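PDB 5WRT: soluble inorganic pyrophosphatase from Toxoplasma gondii, which probably hydrolyses inorganic pyrophosphate to phosphate with the help of magnesium ions. Local coordinates for residues Leu142-Met147 with Trp155-Ile160; Ser28-Ile33 with Gln98-Pro103; Val51-Asn56 with Trp91-Phe96; Gly135-Lys140 with Ala159-Asp164. All coordinates share one frame; numbering follows the deposited sequence.

In the fold
Followed from the N terminus, the chain first makes the loop 28-33, which waits for 98-103 to close contact 2. Nested within that long loop is contact 3, where strand 47-53 meets strand 92-95 after an excursion through the strands of a separate small sheet. Contact 4 then closes the open end of one hairpin, 135-140 pairing with 159-164, and contact 1 is nested inside it nearer the turn, 142-147 with 155-160, so the two share A159 and I160. Contact 3 joins the same sheet as the hairpin, V51 N lying 2.8 Å from G135 O, while contact 2 fastens the loops beside it, I33 touching V136.

Contact 1: Leu142-Met147 with Trp155-Ile160; sequences LGALAM and WKVLAI
L142 and G143 both direct a backbone N-H at the single carbonyl of L158, a classic beta bulge in the antiparallel hairpin of strands 136-149 and 152-161. The grip is uneven: L142 N lies 2.7 Å from L158 O in a nearly straight bond, whereas G143 N is 3.3 Å from that oxygen and more bent. Beyond the bulge come paired rungs. L158 N donates to G143 O, and L145 and K156 exchange a pair of bonds, K156 N in the carbonyl plane of L145 and L145 N well above that of K156. Between these rungs A144 and V157 form a non-hydrogen-bonded pair, and A144 CA adds a CA-H...O contact to K156 O at 3.4 Å.

Aromatic packing dominates the face that carries A144, A146 and W155. A146 CB makes a CH-pi contact over the six-membered ring of W155, 3.8 Å from its centroid and 24° off the normal, while A144 CB meets W155 CE3 at 3.7 Å.

On the other face K156 supplies the polar element. The chain bends about its CB-CG bond (chi2 -59°), and NZ pairs with D154 and D122, two magnesium ligands, and with Y93 OH. The apolar contacts there are looser, L145 CD1 standing 4.4 Å from L158 CD2. At the bulged end the side chains of L142 and I160 slant across each other, L142 CD1 resting 3.8 Å from I160 CG2.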
loop_
_atom_site.group_PDB
_atom_site.type_symbol
_atom_site.label_atom_id
_atom_site.label_comp_id
_atom_site.label_asym_id
_atom_site.label_seq_id
_atom_site.Cartn_x
_atom_site.Cartn_y
_atom_site.Cartn_z
ATOM N N LEU A 142 0.150 16.812 -12.871
ATOM C CA LEU A 142 1.527 16.396 -13.100
ATOM C C LEU A 142 1.664 15.120 -13.918
ATOM O O LEU A 142 2.725 14.900 -14.511
ATOM C CB LEU A 142 2.247 16.190 -11.759
ATOM C CG LEU A 142 2.318 17.398 -10.826
ATOM C CD1 LEU A 142 2.755 16.967 -9.432
ATOM C CD2 LEU A 142 3.255 18.451 -11.389
ATOM N N GLY A 143 0.635 14.285 -13.967
ATOM C CA GLY A 143 0.742 13.005 -14.636
ATOM C C GLY A 143 -0.468 12.153 -14.329
ATOM O O GLY A 143 -1.406 12.583 -13.652
ATOM N N ALA A 144 -0.435 10.927 -14.849
ATOM C CA ALA A 144 -1.581 10.038 -14.717
ATOM C C ALA A 144 -1.136 8.593 -14.876
ATOM O O ALA A 144 -0.323 8.279 -15.748
ATOM C CB ALA A 144 -2.666 10.369 -15.747
ATOM N N LEU A 145 -1.681 7.725 -14.028
ATOM C CA LEU A 145 -1.484 6.284 -14.122
ATOM C C LEU A 145 -2.756 5.657 -14.675
ATOM O O LEU A 145 -3.857 5.974 -14.215
ATOM C CB LEU A 145 -1.145 5.686 -12.756
ATOM C CG LEU A 145 0.228 6.021 -12.175
ATOM C CD1 LEU A 145 0.218 5.889 -10.661
ATOM C CD2 LEU A 145 1.290 5.121 -12.783
ATOM N N ALA A 146 -2.604 4.772 -15.660
ATOM C CA ALA A 146 -3.748 4.162 -16.339
ATOM C C ALA A 146 -4.019 2.798 -15.713
ATOM O O ALA A 146 -3.676 1.750 -16.261
ATOM C CB ALA A 146 -3.486 4.051 -17.836
ATOM N N MET A 147 -4.664 2.818 -14.550
ATOM C CA MET A 147 -5.007 1.579 -13.869
ATOM C C MET A 147 -6.184 0.908 -14.570
ATOM O O MET A 147 -7.134 1.572 -14.998
ATOM C CB MET A 147 -5.315 1.852 -12.396
ATOM C CG MET A 147 -5.287 0.612 -11.512
ATOM S SD MET A 147 -6.293 0.733 -10.019
ATOM C CE MET A 147 -7.943 0.727 -10.696
ATOM N N TRP A 155 -8.314 5.836 -14.526
ATOM C CA TRP A 155 -7.193 6.762 -14.429
ATOM C C TRP A 155 -7.020 7.257 -13.000
ATOM O O TRP A 155 -7.994 7.523 -12.291
ATOM C CB TRP A 155 -7.404 7.964 -15.349
ATOM C CG TRP A 155 -7.262 7.694 -16.811
ATOM C CD1 TRP A 155 -8.270 7.531 -17.711
ATOM C CD2 TRP A 155 -6.040 7.584 -17.551
ATOM N NE1 TRP A 155 -7.755 7.319 -18.966
ATOM C CE2 TRP A 155 -6.388 7.343 -18.895
ATOM C CE3 TRP A 155 -4.686 7.659 -17.208
ATOM C CZ2 TRP A 155 -5.433 7.178 -19.896
ATOM C CZ3 TRP A 155 -3.738 7.496 -18.205
ATOM C CH2 TRP A 155 -4.118 7.256 -19.531
ATOM N N LYS A 156 -5.766 7.391 -12.583
ATOM C CA LYS A 156 -5.411 8.087 -11.349
ATOM C C LYS A 156 -4.509 9.251 -11.747
ATOM O O LYS A 156 -3.306 9.070 -11.960
ATOM C CB LYS A 156 -4.731 7.151 -10.353
ATOM C CG LYS A 156 -5.533 5.899 -10.034
ATOM C CD LYS A 156 -6.899 6.252 -9.466
ATOM C CE LYS A 156 -7.709 5.003 -9.155
ATOM N NZ LYS A 156 -9.169 5.285 -9.042
ATOM N N VAL A 157 -5.096 10.436 -11.871
ATOM C CA VAL A 157 -4.334 11.631 -12.212
ATOM C C VAL A 157 -3.566 12.092 -10.983
ATOM O O VAL A 157 -4.104 12.121 -9.869
ATOM C CB VAL A 157 -5.270 12.736 -12.736
ATOM C CG1 VAL A 157 -4.489 14.012 -13.032
ATOM C CG2 VAL A 157 -6.018 12.264 -13.973
ATOM N N LEU A 158 -2.302 12.457 -11.178
ATOM C CA LEU A 158 -1.470 12.975 -10.103
ATOM C C LEU A 158 -1.378 14.489 -10.227
ATOM O O LEU A 158 -1.180 15.020 -11.323
ATOM C CB LEU A 158 -0.071 12.356 -10.136
ATOM C CG LEU A 158 0.015 10.865 -10.470
ATOM C CD1 LEU A 158 1.461 10.446 -10.685
ATOM C CD2 LEU A 158 -0.635 10.021 -9.383
ATOM N N ALA A 159 -1.516 15.179 -9.097
ATOM C CA ALA A 159 -1.581 16.632 -9.113
ATOM C C ALA A 159 -0.951 17.183 -7.843
ATOM O O ALA A 159 -0.740 16.459 -6.866
ATOM C CB ALA A 159 -3.026 17.123 -9.255
ATOM N N ILE A 160 -0.647 18.479 -7.867
ATOM C CA ILE A 160 -0.066 19.167 -6.722
ATOM C C ILE A 160 -0.912 20.395 -6.409
ATOM O O ILE A 160 -1.287 21.151 -7.311
ATOM C CB ILE A 160 1.408 19.555 -6.958
ATOM C CG1 ILE A 160 1.958 20.312 -5.747
ATOM C CG2 ILE A 160 1.571 20.370 -8.235
ATOM C CD1 ILE A 160 2.164 19.439 -4.528
#

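Contact 2: Ser28-Ile33 with Gln98-Pro103; sequences SPWHDI and QTWEDP
Q98 and W30 carry this contact between two irregular loops, each offering both backbone and side chain to the other. Q98 N donates to W30 O at 2.8 Å, approaching in the carbonyl plane though the bond is bent at the hydrogen. The side chain of Q98 then runs out extended past CG (chi2 176°), its CG passing 3.4 Å from W30 O. At the tip, NE2 makes a straight bond of 3.0 Å to H31 O, which lies almost in the plane of the Q98 amide, although the donor itself stands above the H31 carbonyl plane. A second carbonyl, that of I33, is near the same amide, but its angle to NE2 is too poor for a bond.

Behind W30 its own loop is shaped by S28 OG, which accepts from W30 N in an ST turn and from H31 N in an ST motif, and also bonds to T70.

W30 answers in the other direction. With CG anti to the backbone N (chi1 -172°), its indole reaches along the partner loop, and NE1 donates in the ring plane to T99 O at 2.8 Å. The rim carbon W30 CZ2 ends 4.3 Å from W100 CB, a light apolar touch. Y228 packs edge-to-face with W30. Two irregular loops are thus joined by backbone and side-chain bonds beside helix 214-232, with W100 close to D117 of the magnesium site.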
loop_
_atom_site.group_PDB
_atom_site.type_symbol
_atom_site.label_atom_id
_atom_site.label_comp_id
_atom_site.label_asym_id
_atom_site.label_seq_id
_atom_site.Cartn_x
_atom_site.Cartn_y
_atom_site.Cartn_z
ATOM N N SER A 28 -23.723 21.647 -5.883
ATOM C CA SER A 28 -23.135 20.326 -6.080
ATOM C C SER A 28 -21.646 20.448 -6.390
ATOM O O SER A 28 -21.269 21.176 -7.313
ATOM C CB SER A 28 -23.845 19.595 -7.218
ATOM O OG SER A 28 -23.181 18.387 -7.551
ATOM N N PRO A 29 -20.778 19.756 -5.648
ATOM C CA PRO A 29 -19.351 19.749 -6.007
ATOM C C PRO A 29 -19.070 19.149 -7.371
ATOM O O PRO A 29 -18.035 19.469 -7.965
ATOM C CB PRO A 29 -18.707 18.913 -4.892
ATOM C CG PRO A 29 -19.833 18.161 -4.253
ATOM C CD PRO A 29 -21.044 19.025 -4.397
ATOM N N TRP A 30 -19.949 18.288 -7.885
ATOM C CA TRP A 30 -19.747 17.690 -9.198
ATOM C C TRP A 30 -20.311 18.554 -10.318
ATOM O O TRP A 30 -19.679 18.688 -11.372
ATOM C CB TRP A 30 -20.385 16.298 -9.253
ATOM C CG TRP A 30 -20.054 15.541 -10.510
ATOM C CD1 TRP A 30 -18.860 15.537 -11.172
ATOM C CD2 TRP A 30 -20.928 14.680 -11.255
ATOM N NE1 TRP A 30 -18.934 14.728 -12.279
ATOM C CE2 TRP A 30 -20.193 14.190 -12.353
ATOM C CE3 TRP A 30 -22.258 14.275 -11.099
ATOM C CZ2 TRP A 30 -20.744 13.317 -13.291
ATOM C CZ3 TRP A 30 -22.803 13.408 -12.031
ATOM C CH2 TRP A 30 -22.046 12.939 -13.113
ATOM N N HIS A 31 -21.488 19.144 -10.111
ATOM C CA HIS A 31 -22.177 19.873 -11.168
ATOM C C HIS A 31 -21.852 21.364 -11.186
ATOM O O HIS A 31 -21.671 21.933 -12.267
ATOM C CB HIS A 31 -23.692 19.707 -11.036
ATOM C CG HIS A 31 -24.171 18.303 -11.209
ATOM N ND1 HIS A 31 -24.061 17.619 -12.400
ATOM C CD2 HIS A 31 -24.780 17.459 -10.344
ATOM C CE1 HIS A 31 -24.572 16.410 -12.258
ATOM N NE2 HIS A 31 -25.015 16.287 -11.020
ATOM N N ASP A 32 -21.783 22.020 -10.027
ATOM C CA ASP A 32 -21.783 23.476 -10.014
ATOM C C ASP A 32 -20.429 24.098 -9.708
ATOM O O ASP A 32 -20.303 25.322 -9.791
ATOM C CB ASP A 32 -22.803 23.987 -8.993
ATOM C CG ASP A 32 -24.110 23.214 -9.019
ATOM O OD1 ASP A 32 -24.694 23.015 -10.104
ATOM O OD2 ASP A 32 -24.542 22.776 -7.924
ATOM N N ILE A 33 -19.418 23.303 -9.375
ATOM C CA ILE A 33 -18.058 23.825 -9.212
ATOM C C ILE A 33 -17.362 23.829 -10.565
ATOM O O ILE A 33 -17.335 22.794 -11.244
ATOM C CB ILE A 33 -17.268 23.022 -8.173
ATOM C CG1 ILE A 33 -17.865 23.244 -6.785
ATOM C CG2 ILE A 33 -15.798 23.422 -8.185
ATOM C CD1 ILE A 33 -17.032 22.688 -5.670
ATOM N N GLN A 98 -17.319 18.196 -12.872
ATOM C CA GLN A 98 -17.757 18.312 -14.263
ATOM C C GLN A 98 -16.937 17.410 -15.180
ATOM O O GLN A 98 -16.593 17.776 -16.305
ATOM C CB GLN A 98 -17.708 19.768 -14.732
ATOM C CG GLN A 98 -18.541 20.697 -13.861
ATOM C CD GLN A 98 -18.425 22.154 -14.260
ATOM O OE1 GLN A 98 -17.511 22.543 -14.986
ATOM N NE2 GLN A 98 -19.355 22.970 -13.780
ATOM N N THR A 99 -16.610 16.221 -14.684
ATOM C CA THR A 99 -15.955 15.192 -15.472
ATOM C C THR A 99 -16.732 13.894 -15.326
ATOM O O THR A 99 -17.361 13.639 -14.295
ATOM C CB THR A 99 -14.495 14.972 -15.043
ATOM O OG1 THR A 99 -14.452 14.590 -13.661
ATOM C CG2 THR A 99 -13.676 16.238 -15.250
ATOM N N TRP A 100 -16.679 13.074 -16.370
ATOM C CA TRP A 100 -17.364 11.788 -16.362
ATOM C C TRP A 100 -16.599 10.854 -17.282
ATOM O O TRP A 100 -16.415 11.163 -18.462
ATOM C CB TRP A 100 -18.818 11.923 -16.817
ATOM C CG TRP A 100 -19.580 10.630 -16.769
ATOM C CD1 TRP A 100 -19.669 9.768 -15.715
ATOM C CD2 TRP A 100 -20.361 10.055 -17.823
ATOM N NE1 TRP A 100 -20.457 8.693 -16.046
ATOM C CE2 TRP A 100 -20.894 8.844 -17.335
ATOM C CE3 TRP A 100 -20.661 10.445 -19.131
ATOM C CZ2 TRP A 100 -21.711 8.023 -18.110
ATOM C CZ3 TRP A 100 -21.476 9.632 -19.896
ATOM C CH2 TRP A 100 -21.987 8.432 -19.386
ATOM N N GLU A 101 -16.142 9.726 -16.745
ATOM C CA GLU A 101 -15.430 8.744 -17.556
ATOM C C GLU A 101 -16.469 7.872 -18.252
ATOM O O GLU A 101 -16.778 6.750 -17.842
ATOM C CB GLU A 101 -14.452 7.938 -16.716
ATOM C CG GLU A 101 -13.230 8.745 -16.312
ATOM C CD GLU A 101 -12.175 8.769 -17.400
ATOM O OE1 GLU A 101 -11.374 7.813 -17.490
ATOM O OE2 GLU A 101 -12.157 9.746 -18.178
ATOM N N ASP A 102 -17.022 8.429 -19.323
ATOM C CA ASP A 102 -18.069 7.817 -20.119
ATOM C C ASP A 102 -17.666 6.404 -20.532
ATOM O O ASP A 102 -16.673 6.239 -21.257
ATOM C CB ASP A 102 -18.327 8.668 -21.363
ATOM C CG ASP A 102 -19.609 8.292 -22.091
ATOM O OD1 ASP A 102 -20.105 9.121 -22.885
ATOM O OD2 ASP A 102 -20.125 7.177 -21.875
ATOM N N PRO A 103 -18.389 5.366 -20.090
ATOM C CA PRO A 103 -18.132 4.027 -20.629
ATOM C C PRO A 103 -18.514 4.007 -22.097
ATOM O O PRO A 103 -18.719 5.071 -22.691
ATOM C CB PRO A 103 -19.032 3.112 -19.784
ATOM C CG PRO A 103 -19.440 3.941 -18.596
ATOM C CD PRO A 103 -19.463 5.357 -19.085
#

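Contact 3: Val51-Asn56 with Trp91-Phe96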
loop_
_atom_site.group_PDB
_atom_site.type_symbol
_atom_site.label_atom_id
_atom_site.label_comp_id
_atom_site.label_asym_id
_atom_site.label_seq_id
_atom_site.Cartn_x
_atom_site.Cartn_y
_atom_site.Cartn_z
ATOM N N VAL A 51 -11.904 17.183 -2.741
ATOM C CA VAL A 51 -11.257 16.200 -1.881
ATOM C C VAL A 51 -12.335 15.328 -1.252
ATOM O O VAL A 51 -13.205 15.825 -0.530
ATOM C CB VAL A 51 -10.401 16.884 -0.807
ATOM C CG1 VAL A 51 -9.742 15.846 0.090
ATOM C CG2 VAL A 51 -9.359 17.783 -1.454
ATOM N N GLU A 52 -12.277 14.026 -1.525
ATOM C CA GLU A 52 -13.188 13.062 -0.921
ATOM C C GLU A 52 -12.540 12.297 0.225
ATOM O O GLU A 52 -13.133 12.170 1.301
ATOM C CB GLU A 52 -13.701 12.077 -1.982
ATOM C CG GLU A 52 -14.566 12.709 -3.063
ATOM C CD GLU A 52 -14.889 11.746 -4.195
ATOM O OE1 GLU A 52 -14.056 10.861 -4.487
ATOM O OE2 GLU A 52 -15.977 11.874 -4.795
ATOM N N ILE A 53 -11.330 11.788 0.019
ATOM C CA ILE A 53 -10.643 10.994 1.033
ATOM C C ILE A 53 -9.373 11.722 1.456
ATOM O O ILE A 53 -8.436 11.853 0.654
ATOM C CB ILE A 53 -10.338 9.579 0.516
ATOM C CG1 ILE A 53 -11.643 8.815 0.282
ATOM C CG2 ILE A 53 -9.439 8.835 1.492
ATOM C CD1 ILE A 53 -11.460 7.493 -0.420
ATOM N N PRO A 54 -9.298 12.205 2.692
ATOM C CA PRO A 54 -8.107 12.937 3.129
ATOM C C PRO A 54 -6.892 12.034 3.238
ATOM O O PRO A 54 -7.000 10.821 3.432
ATOM C CB PRO A 54 -8.504 13.478 4.508
ATOM C CG PRO A 54 -9.986 13.441 4.522
ATOM C CD PRO A 54 -10.366 12.248 3.702
ATOM N N LYS A 55 -5.724 12.656 3.096
ATOM C CA LYS A 55 -4.453 11.986 3.328
ATOM C C LYS A 55 -4.457 11.278 4.678
ATOM O O LYS A 55 -4.875 11.846 5.691
ATOM C CB LYS A 55 -3.323 13.017 3.262
ATOM C CG LYS A 55 -1.946 12.521 3.670
ATOM C CD LYS A 55 -0.963 13.691 3.727
ATOM C CE LYS A 55 0.475 13.239 3.520
ATOM N NZ LYS A 55 0.776 12.965 2.084
ATOM N N ASN A 56 -4.020 10.015 4.671
ATOM C CA ASN A 56 -3.848 9.195 5.872
ATOM C C ASN A 56 -5.178 8.757 6.487
ATOM O O ASN A 56 -5.294 8.646 7.709
ATOM C CB ASN A 56 -2.982 9.906 6.919
ATOM C CG ASN A 56 -1.511 9.899 6.554
ATOM O OD1 ASN A 56 -1.041 9.008 5.847
ATOM N ND2 ASN A 56 -0.777 10.897 7.031
ATOM N N TRP A 91 -2.323 9.785 0.569
ATOM C CA TRP A 91 -2.387 11.050 -0.146
ATOM C C TRP A 91 -3.832 11.516 -0.214
ATOM O O TRP A 91 -4.762 10.706 -0.192
ATOM C CB TRP A 91 -1.801 10.924 -1.560
ATOM C CG TRP A 91 -0.445 10.282 -1.585
ATOM C CD1 TRP A 91 0.763 10.913 -1.505
ATOM C CD2 TRP A 91 -0.160 8.879 -1.673
ATOM N NE1 TRP A 91 1.781 9.992 -1.545
ATOM C CE2 TRP A 91 1.241 8.737 -1.649
ATOM C CE3 TRP A 91 -0.953 7.732 -1.774
ATOM C CZ2 TRP A 91 1.866 7.492 -1.723
ATOM C CZ3 TRP A 91 -0.331 6.498 -1.848
ATOM C CH2 TRP A 91 1.065 6.388 -1.823
ATOM N N ASN A 92 -4.013 12.835 -0.280
ATOM C CA ASN A 92 -5.340 13.387 -0.508
ATOM C C ASN A 92 -5.883 12.890 -1.841
ATOM O O ASN A 92 -5.177 12.878 -2.854
ATOM C CB ASN A 92 -5.297 14.914 -0.484
ATOM C CG ASN A 92 -4.740 15.456 0.815
ATOM O OD1 ASN A 92 -5.379 15.367 1.863
ATOM N ND2 ASN A 92 -3.538 16.017 0.756
ATOM N N TYR A 93 -7.146 12.473 -1.835
ATOM C CA TYR A 93 -7.729 11.782 -2.972
ATOM C C TYR A 93 -9.144 12.284 -3.199
ATOM O O TYR A 93 -9.885 12.533 -2.245
ATOM C CB TYR A 93 -7.724 10.269 -2.733
ATOM C CG TYR A 93 -8.284 9.433 -3.860
ATOM C CD1 TYR A 93 -7.542 9.199 -5.010
ATOM C CD2 TYR A 93 -9.540 8.845 -3.759
ATOM C CE1 TYR A 93 -8.044 8.426 -6.040
ATOM C CE2 TYR A 93 -10.049 8.068 -4.783
ATOM C CZ TYR A 93 -9.296 7.861 -5.921
ATOM O OH TYR A 93 -9.798 7.090 -6.944
ATOM N N GLY A 94 -9.517 12.423 -4.468
ATOM C CA GLY A 94 -10.832 12.922 -4.805
ATOM C C GLY A 94 -11.140 12.845 -6.284
ATOM O O GLY A 94 -10.764 11.878 -6.953
ATOM N N ALA A 95 -11.809 13.867 -6.815
ATOM C CA ALA A 95 -12.270 13.820 -8.192
ATOM C C ALA A 95 -12.340 15.228 -8.761
ATOM O O ALA A 95 -12.406 16.218 -8.027
ATOM C CB ALA A 95 -13.639 13.136 -8.302
ATOM N N PHE A 96 -12.318 15.301 -10.084
ATOM C CA PHE A 96 -12.473 16.554 -10.811
ATOM C C PHE A 96 -13.954 16.845 -11.019
ATOM O O PHE A 96 -14.689 15.964 -11.481
ATOM C CB PHE A 96 -11.776 16.488 -12.163
ATOM C CG PHE A 96 -10.278 16.401 -12.078
ATOM C CD1 PHE A 96 -9.530 17.480 -11.641
ATOM C CD2 PHE A 96 -9.618 15.238 -12.443
ATOM C CE1 PHE A 96 -8.149 17.402 -11.567
ATOM C CE2 PHE A 96 -8.240 15.151 -12.372
ATOM C CZ PHE A 96 -7.504 16.236 -11.933
HETATM O O HOH W 1 -12.455 9.774 -6.382
HETATM O O HOH W 2 -0.937 14.097 -0.157
#
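E52 reaches past Y93 and G94 from strand 47-53, and its side chain can be followed atom by atom. CB lies 3.9 Å from Y93 O, and CG, anti to the E52 carbonyl carbon (chi1 -65°), passes over G94 CA. The chain stays extended beyond CG, so the carboxylate arrives near the carbonyl of G94. There OE1 accepts from a water at 2.7 Å that also donates to G94 O, while OE2 accepts from M63 N. E52 is a magnesium ligand seen in this protein, although no ion is coordinated by it here, so the bridging water and M63 illustrate how second-shell groups can position a metal-site carboxylate.

The backbone at this point forms a classic beta bulge: E52 N and I53 N both donate to Y93 O, the second at 2.8 Å and the straighter. Y93 N returns a bond to I53 O. V51 and G94 form a non-hydrogen-bonded pair, CA-CA 4.4 Å. I53 and Y93 lie side by side, with I53 CD1 4.1 Å from Y93 CD2.

Where strand 47-53 has ended, N92 meets K55. N92 OD1 accepts from K55 N at 3.0 Å, the donor standing well above the amide plane, and also from L131 N. K55 NZ joins a second water and Y90 O.

Strand 92-95 is thus flanked by 47-53 and by 115-125, with N92 bonded to E125 and G94 to V123, while the W91 ring packs edge-to-face against W193 of the second subunit.

Contact 4: Gly135-Lys140 with Ala159-Asp164; sequences GVVPVK and AIREGD
V139 lays its CG2 methyl against A159 CB at 3.6 Å, a close apolar contact made near the open end of the hairpin of strands 136-149 and 152-161. The torsion puts this methyl between the backbone N and the carbonyl carbon of V139 (chi1 -58°), facing the alanine, while CG1 approaches R161 CA. V139 and R161 are themselves a non-hydrogen-bonded antiparallel pair, CA-CA 4.3 Å. V137 CB touches R161 CG across the strands.

Backbone bonds frame that pair. K140 and I160 exchange two, K140 N to I160 O and I160 N to K140 O, each 2.9 Å. Further along, E162 N donates to P138 O in its carbonyl plane, a nearly straight bond of 2.9 Å.

On the opposite face K140 and I160 lie side by side, K140 CB 4.0 Å from I160 CG2, before the lysine turns away to place NZ among F167 O, L170 O and N171, with a cation-pi contact to F167.

After R161 the chain leaves the sheet through a type II turn, closed by D164 N to R161 O at 3.1 Å, with G163 at positive phi. Strand 47-53 flanks 136-149 through V137 with M49, and strand 115-125 runs parallel beside 152-161, V124 bonding to A159.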
loop_
_atom_site.group_PDB
_atom_site.type_symbol
_atom_site.label_atom_id
_atom_site.label_comp_id
_atom_site.label_asym_id
_atom_site.label_seq_id
_atom_site.Cartn_x
_atom_site.Cartn_y
_atom_site.Cartn_z
ATOM N N GLY A 135 -13.191 19.527 0.847
ATOM C CA GLY A 135 -12.374 20.649 0.429
ATOM C C GLY A 135 -12.281 20.751 -1.081
ATOM O O GLY A 135 -12.305 19.750 -1.801
ATOM N N VAL A 136 -12.179 21.985 -1.566
ATOM C CA VAL A 136 -12.014 22.271 -2.985
ATOM C C VAL A 136 -10.727 23.066 -3.140
ATOM O O VAL A 136 -10.629 24.202 -2.654
ATOM C CB VAL A 136 -13.211 23.041 -3.561
ATOM C CG1 VAL A 136 -13.066 23.205 -5.067
ATOM C CG2 VAL A 136 -14.502 22.327 -3.216
ATOM N N VAL A 137 -9.741 22.480 -3.812
ATOM C CA VAL A 137 -8.435 23.118 -3.956
ATOM C C VAL A 137 -8.026 23.150 -5.423
ATOM O O VAL A 137 -8.231 22.168 -6.153
ATOM C CB VAL A 137 -7.370 22.408 -3.101
ATOM C CG1 VAL A 137 -7.687 22.563 -1.623
ATOM C CG2 VAL A 137 -7.274 20.937 -3.469
ATOM N N PRO A 138 -7.463 24.258 -5.904
ATOM C CA PRO A 138 -6.903 24.271 -7.261
ATOM C C PRO A 138 -5.590 23.505 -7.294
ATOM O O PRO A 138 -4.726 23.688 -6.434
ATOM C CB PRO A 138 -6.694 25.764 -7.553
ATOM C CG PRO A 138 -7.396 26.501 -6.441
ATOM C CD PRO A 138 -7.391 25.580 -5.267
ATOM N N VAL A 139 -5.441 22.646 -8.298
ATOM C CA VAL A 139 -4.268 21.792 -8.411
ATOM C C VAL A 139 -3.678 21.930 -9.806
ATOM O O VAL A 139 -4.379 22.230 -10.778
ATOM C CB VAL A 139 -4.598 20.310 -8.112
ATOM C CG1 VAL A 139 -5.188 20.161 -6.718
ATOM C CG2 VAL A 139 -5.547 19.748 -9.164
ATOM N N LYS A 140 -2.371 21.709 -9.895
ATOM C CA LYS A 140 -1.678 21.591 -11.169
ATOM C C LYS A 140 -1.445 20.116 -11.455
ATOM O O LYS A 140 -0.907 19.390 -10.612
ATOM C CB LYS A 140 -0.354 22.355 -11.155
ATOM C CG LYS A 140 0.514 22.111 -12.378
ATOM C CD LYS A 140 1.691 23.071 -12.422
ATOM C CE LYS A 140 2.382 23.167 -11.072
ATOM N NZ LYS A 140 3.649 23.946 -11.153
ATOM N N ALA A 159 -1.516 15.179 -9.097
ATOM C CA ALA A 159 -1.581 16.632 -9.113
ATOM C C ALA A 159 -0.951 17.183 -7.843
ATOM O O ALA A 159 -0.740 16.459 -6.866
ATOM C CB ALA A 159 -3.026 17.123 -9.255
ATOM N N ILE A 160 -0.647 18.479 -7.867
ATOM C CA ILE A 160 -0.066 19.167 -6.722
ATOM C C ILE A 160 -0.912 20.395 -6.409
ATOM O O ILE A 160 -1.287 21.151 -7.311
ATOM C CB ILE A 160 1.408 19.555 -6.958
ATOM C CG1 ILE A 160 1.958 20.312 -5.747
ATOM C CG2 ILE A 160 1.571 20.370 -8.235
ATOM C CD1 ILE A 160 2.164 19.439 -4.528
ATOM N N ARG A 161 -1.219 20.572 -5.128
ATOM C CA ARG A 161 -2.058 21.669 -4.668
ATOM C C ARG A 161 -1.338 23.005 -4.822
ATOM O O ARG A 161 -0.167 23.133 -4.452
ATOM C CB ARG A 161 -2.429 21.420 -3.207
ATOM C CG ARG A 161 -3.284 22.463 -2.543
ATOM C CD ARG A 161 -3.562 22.051 -1.102
ATOM N NE ARG A 161 -2.358 22.106 -0.276
ATOM C CZ ARG A 161 -1.913 23.206 0.322
ATOM N NH1 ARG A 161 -2.576 24.346 0.193
ATOM N NH2 ARG A 161 -0.807 23.166 1.052
ATOM N N GLU A 162 -2.029 24.000 -5.377
ATOM C CA GLU A 162 -1.481 25.349 -5.380
ATOM C C GLU A 162 -1.392 25.854 -3.947
ATOM O O GLU A 162 -2.360 25.770 -3.184
ATOM C CB GLU A 162 -2.327 26.293 -6.234
ATOM C CG GLU A 162 -1.903 27.758 -6.110
ATOM C CD GLU A 162 -2.777 28.707 -6.909
ATOM O OE1 GLU A 162 -2.238 29.407 -7.795
ATOM O OE2 GLU A 162 -3.997 28.764 -6.648
ATOM N N GLY A 163 -0.227 26.377 -3.579
ATOM C CA GLY A 163 0.065 26.752 -2.217
ATOM C C GLY A 163 0.964 25.779 -1.484
ATOM O O GLY A 163 1.551 26.150 -0.461
ATOM N N ASP A 164 1.079 24.548 -1.973
ATOM C CA ASP A 164 2.086 23.640 -1.450
ATOM C C ASP A 164 3.474 24.184 -1.780
ATOM O O ASP A 164 3.672 24.759 -2.855
ATOM C CB ASP A 164 1.912 22.239 -2.036
ATOM C CG ASP A 164 2.897 21.238 -1.460
ATOM O OD1 ASP A 164 2.530 20.512 -0.510
ATOM O OD2 ASP A 164 4.043 21.181 -1.952
#